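Local structure of beta-xylanase (Caldicellulosiruptor kristjanssonii, 7NWN) at residues I39-E44 with K60-W65; M162-Q167 with N182-T187. The protein belongs to a multimodular xylanase-glucuronoyl esterase, of which this calcium-binding family 9 carbohydrate-binding module probably attaches the enzyme to plant polysaccharides. One frame throughout, in Å; residues are numbered along the deposited sequence.

Contact 1 (I39-E44 with K60-W65); sequences IWNNVE and KFKLMW
In the beta-sandwich of this family 9 carbohydrate-binding module, the loop 39-44 lies along strand 58-66, an outermost strand of the four-stranded antiparallel sheet, and W40, K62 and M64 carry most of the join. The benzo edge of the W40 indole rests on the strand, with CZ3 3.7 Å from L63 C, while its NE1 is hydrogen-bonded to E147, a ligand of a nearby calcium ion. M64, its CG anti to the backbone N (chi1 -163°), rises beside the ring and bends at chi3. Its methyl CE thereby sits over the rim of one indole face, 3.5 Å from W40 CE3, and SD makes a long Met-aromatic contact above the six-membered ring. I39 CD1 closes on M64 SD at 3.7 Å, and V43 CG1 meets CE as well. K62 runs extended past the indole in the opposite direction, its buried ammonium collecting loop carbonyls. NZ gives a hydrogen bond of 3.0 Å to W40 O from above the carbonyl plane, on the face opposite V43 N, and a weak one to V43 O. A water accepts from K62 NZ at 2.7 Å and donates to N41 OD1.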
# COMPACT_ATOMS: atom_id res chain seq x y z
N ILE A 39 -8.10 -15.93 0.74
CA ILE A 39 -7.94 -15.34 2.08
C ILE A 39 -8.13 -13.82 2.11
O ILE A 39 -8.45 -13.28 3.18
CB ILE A 39 -6.61 -15.71 2.74
CG1 ILE A 39 -5.38 -15.18 1.99
CG2 ILE A 39 -6.55 -17.23 3.04
CD1 ILE A 39 -4.07 -15.42 2.78
N TRP A 40 -7.93 -13.12 0.97
CA TRP A 40 -8.16 -11.69 0.96
C TRP A 40 -9.64 -11.39 1.17
O TRP A 40 -9.97 -10.33 1.69
CB TRP A 40 -7.73 -11.00 -0.36
CG TRP A 40 -6.27 -10.71 -0.51
CD1 TRP A 40 -5.47 -11.26 -1.47
CD2 TRP A 40 -5.45 -9.80 0.25
NE1 TRP A 40 -4.21 -10.75 -1.39
CE2 TRP A 40 -4.16 -9.84 -0.35
CE3 TRP A 40 -5.69 -8.91 1.31
CZ2 TRP A 40 -3.12 -9.03 0.09
CZ3 TRP A 40 -4.64 -8.14 1.78
CH2 TRP A 40 -3.38 -8.22 1.18
N ASN A 41 -10.52 -12.30 0.74
CA ASN A 41 -11.97 -12.11 0.91
C ASN A 41 -12.40 -12.10 2.38
O ASN A 41 -13.49 -11.63 2.68
CB ASN A 41 -12.82 -13.06 0.05
CG ASN A 41 -12.44 -12.95 -1.42
OD1 ASN A 41 -12.24 -11.86 -1.93
ND2 ASN A 41 -12.33 -14.06 -2.12
N ASN A 42 -11.54 -12.54 3.31
CA ASN A 42 -11.85 -12.56 4.73
C ASN A 42 -11.47 -11.25 5.45
O ASN A 42 -11.63 -11.18 6.67
CB ASN A 42 -11.18 -13.73 5.48
CG ASN A 42 -12.23 -14.47 6.30
OD1 ASN A 42 -13.25 -14.84 5.74
ND2 ASN A 42 -12.07 -14.60 7.62
N VAL A 43 -10.91 -10.25 4.74
CA VAL A 43 -10.57 -8.98 5.37
C VAL A 43 -11.31 -7.88 4.59
O VAL A 43 -11.78 -8.09 3.47
CB VAL A 43 -9.06 -8.72 5.46
CG1 VAL A 43 -8.29 -9.93 5.99
CG2 VAL A 43 -8.49 -8.31 4.13
N GLU A 44 -11.38 -6.70 5.21
CA GLU A 44 -12.23 -5.62 4.74
C GLU A 44 -11.42 -4.65 3.86
O GLU A 44 -10.23 -4.40 4.11
CB GLU A 44 -12.85 -5.00 5.99
CG GLU A 44 -13.25 -3.54 5.86
CD GLU A 44 -13.40 -2.80 7.19
OE1 GLU A 44 -12.56 -1.87 7.46
OE2 GLU A 44 -14.35 -3.14 7.95
N LYS A 60 -9.57 1.22 -3.59
CA LYS A 60 -9.71 0.57 -2.30
C LYS A 60 -8.46 -0.27 -2.08
O LYS A 60 -7.71 -0.55 -3.02
CB LYS A 60 -11.00 -0.25 -2.30
CG LYS A 60 -11.24 -1.09 -3.56
CD LYS A 60 -12.58 -1.84 -3.57
CE LYS A 60 -12.98 -2.53 -4.87
NZ LYS A 60 -14.32 -3.17 -4.74
N PHE A 61 -8.23 -0.66 -0.83
CA PHE A 61 -7.09 -1.53 -0.58
C PHE A 61 -7.37 -2.34 0.68
O PHE A 61 -8.16 -1.90 1.52
CB PHE A 61 -5.79 -0.73 -0.51
CG PHE A 61 -5.69 0.13 0.73
CD1 PHE A 61 -6.21 1.42 0.75
CD2 PHE A 61 -5.07 -0.37 1.88
CE1 PHE A 61 -6.14 2.20 1.91
CE2 PHE A 61 -4.99 0.41 3.04
CZ PHE A 61 -5.53 1.69 3.06
N LYS A 62 -6.68 -3.49 0.76
CA LYS A 62 -6.72 -4.38 1.91
C LYS A 62 -5.29 -4.57 2.37
O LYS A 62 -4.37 -4.46 1.56
CB LYS A 62 -7.32 -5.72 1.50
CG LYS A 62 -8.82 -5.63 1.19
CD LYS A 62 -9.45 -6.96 0.79
CE LYS A 62 -10.97 -6.84 0.69
NZ LYS A 62 -11.57 -8.15 0.46
N LEU A 63 -5.14 -4.92 3.65
CA LEU A 63 -3.85 -5.09 4.27
C LEU A 63 -3.86 -6.45 4.94
O LEU A 63 -4.92 -6.88 5.39
CB LEU A 63 -3.62 -4.00 5.33
CG LEU A 63 -3.41 -2.57 4.81
CD1 LEU A 63 -3.07 -1.59 5.97
CD2 LEU A 63 -2.31 -2.54 3.76
N MET A 64 -2.67 -7.04 5.06
CA MET A 64 -2.52 -8.31 5.76
C MET A 64 -1.06 -8.35 6.21
O MET A 64 -0.22 -7.69 5.61
CB MET A 64 -2.84 -9.47 4.80
CG MET A 64 -3.13 -10.81 5.48
SD MET A 64 -3.87 -12.03 4.34
CE MET A 64 -5.41 -11.26 3.94
N TRP A 65 -0.76 -9.07 7.30
CA TRP A 65 0.63 -9.21 7.72
C TRP A 65 0.96 -10.66 8.04
O TRP A 65 0.09 -11.42 8.46
CB TRP A 65 0.92 -8.35 8.95
CG TRP A 65 0.28 -8.84 10.22
CD1 TRP A 65 -1.03 -8.70 10.60
CD2 TRP A 65 0.95 -9.51 11.31
NE1 TRP A 65 -1.23 -9.24 11.85
CE2 TRP A 65 -0.03 -9.72 12.32
CE3 TRP A 65 2.26 -9.94 11.53
CZ2 TRP A 65 0.28 -10.37 13.52
CZ3 TRP A 65 2.59 -10.53 12.75
CH2 TRP A 65 1.59 -10.78 13.70
O HOH W 1 -10.99 -9.59 -1.79
O HOH W 2 -7.77 -4.41 5.21

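Contact 2 (M162-Q167 with N182-T187); sequences MGFEFQ and NMFDNT
Where strand 177-182 leaves its antiparallel partner 161-171, the sheet pairing gives way to a loop gathered round one buried carboxylate, that of E165. The last regular pair is Q167 with N182, a non-hydrogen-bonded one, and just beyond it M183 N donates to F166 O at 3.1 Å, nearly in line with the carbonyl bond. E165 CG stands anti to the backbone N (chi1 174°), and a bend at chi2 turns the carboxylate toward the departing loop. Its OE1 receives F184 N on the syn lone pair at 2.9 Å, and also F166 N of its own strand, from above the carboxylate plane. OE2 is reached from opposite faces of that plane by N182 ND2 and by D185 N, the latter at 2.8 Å and almost straight (167°). Four firm bonds, three from backbone N-H groups, thus fix the rotation of the E165 carboxylate and probably favour its charged form. With an alanine here, the amides of F184 and D185 and the N182 side-chain amide are likely to lose their carboxylate acceptor, and the turn after N182 would probably be freer to shift. The N182 amide also bridges to Q167, ND2 giving a 3.0 Å bond to OE1 with the two amide planes 63° apart, while Q167 NE2 turns to N169. Near F164 the side chains meet through apolar atoms: F184 CE2 comes to the edge of the F164 ring, 4.3 Å from F164 CD2. The strand itself runs inside the larger sheet, bonded through its backbone to strands 93-99 and 198-202. The loop 182-187 borders strand 50-51 through N182 and N186, and D185 OD2 fastens it to the backbone of N189 and A190.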
# COMPACT_ATOMS: atom_id res chain seq x y z
N MET A 162 2.46 0.33 13.44
CA MET A 162 3.31 1.04 12.49
C MET A 162 2.57 2.27 11.94
O MET A 162 1.34 2.33 11.97
CB MET A 162 3.78 0.13 11.36
CG MET A 162 4.67 -0.99 11.87
SD MET A 162 5.18 -2.21 10.62
CE MET A 162 3.63 -3.03 10.30
N GLY A 163 3.34 3.27 11.51
CA GLY A 163 2.73 4.32 10.71
C GLY A 163 2.59 3.82 9.26
O GLY A 163 3.47 3.11 8.75
N PHE A 164 1.50 4.21 8.61
CA PHE A 164 1.23 3.77 7.26
C PHE A 164 0.49 4.88 6.52
O PHE A 164 -0.41 5.49 7.10
CB PHE A 164 0.37 2.49 7.35
CG PHE A 164 -0.14 1.96 6.04
CD1 PHE A 164 0.68 1.16 5.25
CD2 PHE A 164 -1.41 2.28 5.60
CE1 PHE A 164 0.22 0.71 4.03
CE2 PHE A 164 -1.85 1.84 4.35
CZ PHE A 164 -1.04 1.04 3.60
N GLU A 165 0.76 5.03 5.22
CA GLU A 165 -0.09 5.82 4.33
C GLU A 165 -0.22 5.06 2.99
O GLU A 165 0.65 4.28 2.63
CB GLU A 165 0.49 7.25 4.17
CG GLU A 165 -0.21 8.17 3.15
CD GLU A 165 -1.69 8.49 3.36
OE1 GLU A 165 -2.49 7.59 3.79
OE2 GLU A 165 -2.09 9.65 3.09
N PHE A 166 -1.34 5.32 2.29
CA PHE A 166 -1.67 4.84 0.96
C PHE A 166 -2.09 6.05 0.10
O PHE A 166 -2.91 6.86 0.53
CB PHE A 166 -2.80 3.80 1.06
CG PHE A 166 -3.20 3.22 -0.27
CD1 PHE A 166 -2.43 2.26 -0.91
CD2 PHE A 166 -4.33 3.72 -0.93
CE1 PHE A 166 -2.79 1.78 -2.16
CE2 PHE A 166 -4.68 3.24 -2.18
CZ PHE A 166 -3.91 2.28 -2.79
N GLN A 167 -1.56 6.12 -1.12
CA GLN A 167 -1.90 7.16 -2.08
C GLN A 167 -2.07 6.56 -3.50
O GLN A 167 -1.31 5.69 -3.91
CB GLN A 167 -0.76 8.18 -2.15
CG GLN A 167 -1.14 9.43 -2.94
CD GLN A 167 -0.04 10.46 -2.80
OE1 GLN A 167 0.28 10.95 -1.71
NE2 GLN A 167 0.58 10.78 -3.93
N ASN A 182 -5.78 9.94 -1.06
CA ASN A 182 -5.03 9.55 0.12
C ASN A 182 -5.95 8.90 1.15
O ASN A 182 -7.15 9.17 1.17
CB ASN A 182 -4.29 10.72 0.76
CG ASN A 182 -3.08 11.08 -0.05
OD1 ASN A 182 -3.23 11.74 -1.10
ND2 ASN A 182 -1.91 10.60 0.37
N MET A 183 -5.36 8.01 1.97
CA MET A 183 -6.11 7.35 3.03
C MET A 183 -6.18 8.32 4.23
O MET A 183 -7.27 8.58 4.73
CB MET A 183 -5.49 5.99 3.44
CG MET A 183 -6.29 5.25 4.53
SD MET A 183 -7.92 4.84 3.96
CE MET A 183 -8.84 5.05 5.48
N PHE A 184 -5.02 8.84 4.64
CA PHE A 184 -4.82 9.50 5.93
C PHE A 184 -4.35 10.97 5.82
O PHE A 184 -4.85 11.80 6.55
CB PHE A 184 -3.81 8.71 6.76
CG PHE A 184 -4.33 7.39 7.25
CD1 PHE A 184 -5.51 7.31 8.00
CD2 PHE A 184 -3.66 6.20 6.94
CE1 PHE A 184 -5.99 6.09 8.46
CE2 PHE A 184 -4.13 4.99 7.43
CZ PHE A 184 -5.31 4.92 8.17
N ASP A 185 -3.39 11.31 4.95
CA ASP A 185 -2.86 12.66 4.91
C ASP A 185 -3.62 13.54 3.90
O ASP A 185 -3.70 13.23 2.72
CB ASP A 185 -1.37 12.63 4.55
CG ASP A 185 -0.78 14.03 4.35
OD1 ASP A 185 -1.17 14.96 5.14
OD2 ASP A 185 0.10 14.16 3.44
N ASN A 186 -4.14 14.69 4.37
CA ASN A 186 -4.79 15.62 3.46
C ASN A 186 -3.91 16.84 3.13
O ASN A 186 -4.42 17.77 2.54
CB ASN A 186 -6.18 16.07 3.94
CG ASN A 186 -6.17 16.84 5.26
OD1 ASN A 186 -5.13 17.14 5.84
ND2 ASN A 186 -7.35 17.14 5.76
N THR A 187 -2.61 16.82 3.44
CA THR A 187 -1.81 18.03 3.36
C THR A 187 -0.77 17.97 2.26
O THR A 187 0.00 18.92 2.11
CB THR A 187 -1.06 18.35 4.66
OG1 THR A 187 0.04 17.46 4.81
CG2 THR A 187 -1.92 18.36 5.91
O HOH W 3 -1.32 13.64 -1.34

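From the N terminus, contact 1 comes first: the loop after strand 22-25 is brought back against strand 58-66, closing a path through the short strand 50-51. The chain then builds the rest of the four-stranded sheet and much of the larger one before contact 2 joins strand 161-171 to the loop that follows strand 177-182. The two contacts are in series, neither nested nor crossed, with centres about 17 Å apart. They meet in the sandwich interior, where the rings of F61 and F166 stack, F61 CD1 lying 3.4 Å from F166 CD2. L63 packs on F164, and M183 SD reaches F61, so both sheets share this core.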